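Local coordinates for 3-keto-5-aminohexanoate cleavage protein (Burkholderia xenovorans LB400, PDB 3E02) that binds zinc and probably cleaves the beta-keto acid 3-keto-5-aminohexanoate in a transferase reaction, at residues E32-E37 with L49-R54. Sequence-based numbering, arbitrary orientation.
Sequences EEIVKE and LHLHAR. With ZN (zinc ion), chain B.
Between residues 32-37 and 49-54, Ile34 is the one helix side chain that touches the strand supplying two histidine ligands of the zinc, and its CD1 methyl ends on a backbone oxygen, His52 O, at 3.6 Å. The other branch, CG2, meets CD2 of Leu51 at 4.1 Å, the two side chains crossing at a slant. With CG1 beside the backbone N (chi1 -68°) and CD1 anti to CA (chi2 168°), the beta-branched isoleucine can offer one methyl to the carbonyl of His52 and another to the leucine. No hydrogen bond links the segments. Helix 31-44 is the crossover of a beta-alpha-beta unit in a TIM barrel, packed outside strand 48-54, which pairs in parallel with strands 10-13 and 82-85. Leu51 suits the layer between strand and helices, since it also packs on Leu72 and Leu75 of helix 72-78. His50 and His52 instead point toward the mouth of the barrel at the strand's C-terminal end, and imidazole nitrogens are good zinc ligands: His50 NE2 and His52 NE2 each lie 2.2 Å from the zinc ion, with Glu259 and three waters as further ligands. His50 CD2 lies at the edge of the His52 ring, in its plane, while His50 ND1 makes a weak hydrogen bond to Asn84.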
loop_
_atom_site.group_PDB
_atom_site.type_symbol
_atom_site.label_atom_id
_atom_site.label_comp_id
_atom_site.label_asym_id
_atom_site.label_seq_id
_atom_site.Cartn_x
_atom_site.Cartn_y
_atom_site.Cartn_z
ATOM N N GLU A 32 -6.413 -44.384 7.610
ATOM C CA GLU A 32 -5.664 -45.035 6.527
ATOM C C GLU A 32 -5.568 -44.125 5.294
ATOM O O GLU A 32 -4.524 -44.077 4.636
ATOM C CB GLU A 32 -6.284 -46.390 6.146
ATOM C CG GLU A 32 -6.190 -47.471 7.228
ATOM C CD GLU A 32 -7.109 -47.257 8.436
ATOM O OE1 GLU A 32 -8.232 -46.697 8.296
ATOM O OE2 GLU A 32 -6.686 -47.648 9.541
ATOM N N GLU A 33 -6.664 -43.429 4.980
ATOM C CA GLU A 33 -6.686 -42.438 3.888
ATOM C C GLU A 33 -5.754 -41.261 4.194
ATOM O O GLU A 33 -5.067 -40.780 3.296
ATOM C CB GLU A 33 -8.110 -41.925 3.626
ATOM C CG GLU A 33 -9.011 -42.968 2.985
ATOM C CD GLU A 33 -10.500 -42.633 3.006
ATOM O OE1 GLU A 33 -10.949 -41.734 3.756
ATOM O OE2 GLU A 33 -11.233 -43.301 2.244
ATOM N N ILE A 34 -5.749 -40.807 5.452
ATOM C CA ILE A 34 -4.880 -39.716 5.907
ATOM C C ILE A 34 -3.396 -40.100 5.791
ATOM O O ILE A 34 -2.594 -39.291 5.327
ATOM C CB ILE A 34 -5.263 -39.232 7.336
ATOM C CG1 ILE A 34 -6.636 -38.543 7.286
ATOM C CG2 ILE A 34 -4.199 -38.255 7.893
ATOM C CD1 ILE A 34 -7.257 -38.276 8.626
ATOM N N VAL A 35 -3.044 -41.333 6.171
ATOM C CA VAL A 35 -1.666 -41.825 6.019
ATOM C C VAL A 35 -1.270 -41.877 4.537
ATOM O O VAL A 35 -0.215 -41.368 4.165
ATOM C CB VAL A 35 -1.457 -43.222 6.646
ATOM C CG1 VAL A 35 -0.031 -43.755 6.347
ATOM C CG2 VAL A 35 -1.722 -43.182 8.156
ATOM N N LYS A 36 -2.119 -42.493 3.711
ATOM C CA LYS A 36 -1.878 -42.641 2.264
ATOM C C LYS A 36 -1.691 -41.265 1.601
ATOM O O LYS A 36 -0.746 -41.047 0.843
ATOM C CB LYS A 36 -3.033 -43.417 1.603
ATOM C CG LYS A 36 -2.797 -43.795 0.135
ATOM C CD LYS A 36 -3.933 -44.673 -0.438
ATOM N N GLU A 37 -2.577 -40.335 1.937
ATOM C CA GLU A 37 -2.523 -38.965 1.409
ATOM C C GLU A 37 -1.322 -38.158 1.902
ATOM O O GLU A 37 -0.684 -37.453 1.106
ATOM C CB GLU A 37 -3.844 -38.242 1.702
ATOM C CG GLU A 37 -4.914 -38.657 0.734
ATOM C CD GLU A 37 -4.697 -37.999 -0.628
ATOM O OE1 GLU A 37 -4.854 -36.760 -0.713
ATOM O OE2 GLU A 37 -4.312 -38.720 -1.584
ATOM N N LEU A 49 3.225 -31.604 7.008
ATOM C CA LEU A 49 1.844 -32.056 6.878
ATOM C C LEU A 49 1.054 -31.479 8.030
ATOM O O LEU A 49 1.428 -31.704 9.185
ATOM C CB LEU A 49 1.781 -33.583 6.924
ATOM C CG LEU A 49 2.554 -34.315 5.836
ATOM C CD1 LEU A 49 2.511 -35.811 6.091
ATOM C CD2 LEU A 49 1.999 -33.963 4.447
ATOM N N HIS A 50 0.009 -30.699 7.716
ATOM C CA HIS A 50 -0.892 -30.102 8.706
ATOM C C HIS A 50 -2.082 -31.070 8.809
ATOM O O HIS A 50 -2.772 -31.336 7.821
ATOM C CB HIS A 50 -1.279 -28.684 8.311
ATOM C CG HIS A 50 -2.360 -28.104 9.147
ATOM N ND1 HIS A 50 -2.152 -27.609 10.414
ATOM C CD2 HIS A 50 -3.679 -27.971 8.902
ATOM C CE1 HIS A 50 -3.301 -27.181 10.906
ATOM N NE2 HIS A 50 -4.240 -27.374 10.001
ATOM N N LEU A 51 -2.324 -31.567 10.016
ATOM C CA LEU A 51 -3.251 -32.673 10.241
ATOM C C LEU A 51 -4.421 -32.436 11.185
ATOM O O LEU A 51 -4.236 -31.891 12.267
ATOM C CB LEU A 51 -2.432 -33.839 10.798
ATOM C CG LEU A 51 -1.275 -34.349 9.924
ATOM C CD1 LEU A 51 -0.385 -35.311 10.729
ATOM C CD2 LEU A 51 -1.788 -34.998 8.651
ATOM N N HIS A 52 -5.605 -32.872 10.727
ATOM C CA HIS A 52 -6.844 -32.977 11.496
ATOM C C HIS A 52 -7.288 -34.435 11.400
ATOM O O HIS A 52 -6.876 -35.169 10.483
ATOM C CB HIS A 52 -7.986 -32.161 10.884
ATOM C CG HIS A 52 -7.808 -30.685 10.941
ATOM N ND1 HIS A 52 -8.754 -29.846 11.499
ATOM C CD2 HIS A 52 -6.824 -29.884 10.464
ATOM C CE1 HIS A 52 -8.347 -28.594 11.375
ATOM N NE2 HIS A 52 -7.184 -28.593 10.750
ATOM N N ALA A 53 -8.160 -34.837 12.327
ATOM C CA ALA A 53 -8.772 -36.165 12.343
ATOM C C ALA A 53 -10.256 -36.000 12.061
ATOM O O ALA A 53 -10.841 -34.930 12.312
ATOM C CB ALA A 53 -8.579 -36.855 13.716
ATOM N N ARG A 54 -10.853 -37.086 11.579
ATOM C CA ARG A 54 -12.271 -37.164 11.294
ATOM C C ARG A 54 -12.810 -38.510 11.755
ATOM O O ARG A 54 -12.082 -39.513 11.759
ATOM C CB ARG A 54 -12.522 -37.030 9.789
ATOM C CG ARG A 54 -12.236 -35.666 9.214
ATOM C CD ARG A 54 -12.474 -35.639 7.714
ATOM N NE ARG A 54 -12.210 -34.304 7.169
ATOM C CZ ARG A 54 -13.086 -33.303 7.115
ATOM N NH1 ARG A 54 -14.299 -33.408 7.618
ATOM N NH2 ARG A 54 -12.716 -32.143 6.579
HETATM ZN ZN ZN B . -6.307 -26.726 9.962
HETATM O O HOH W 1 -6.030 -25.572 12.197
HETATM O O HOH W 2 -5.725 -24.396 9.656
HETATM O O HOH W 3 -8.053 -25.496 10.531
#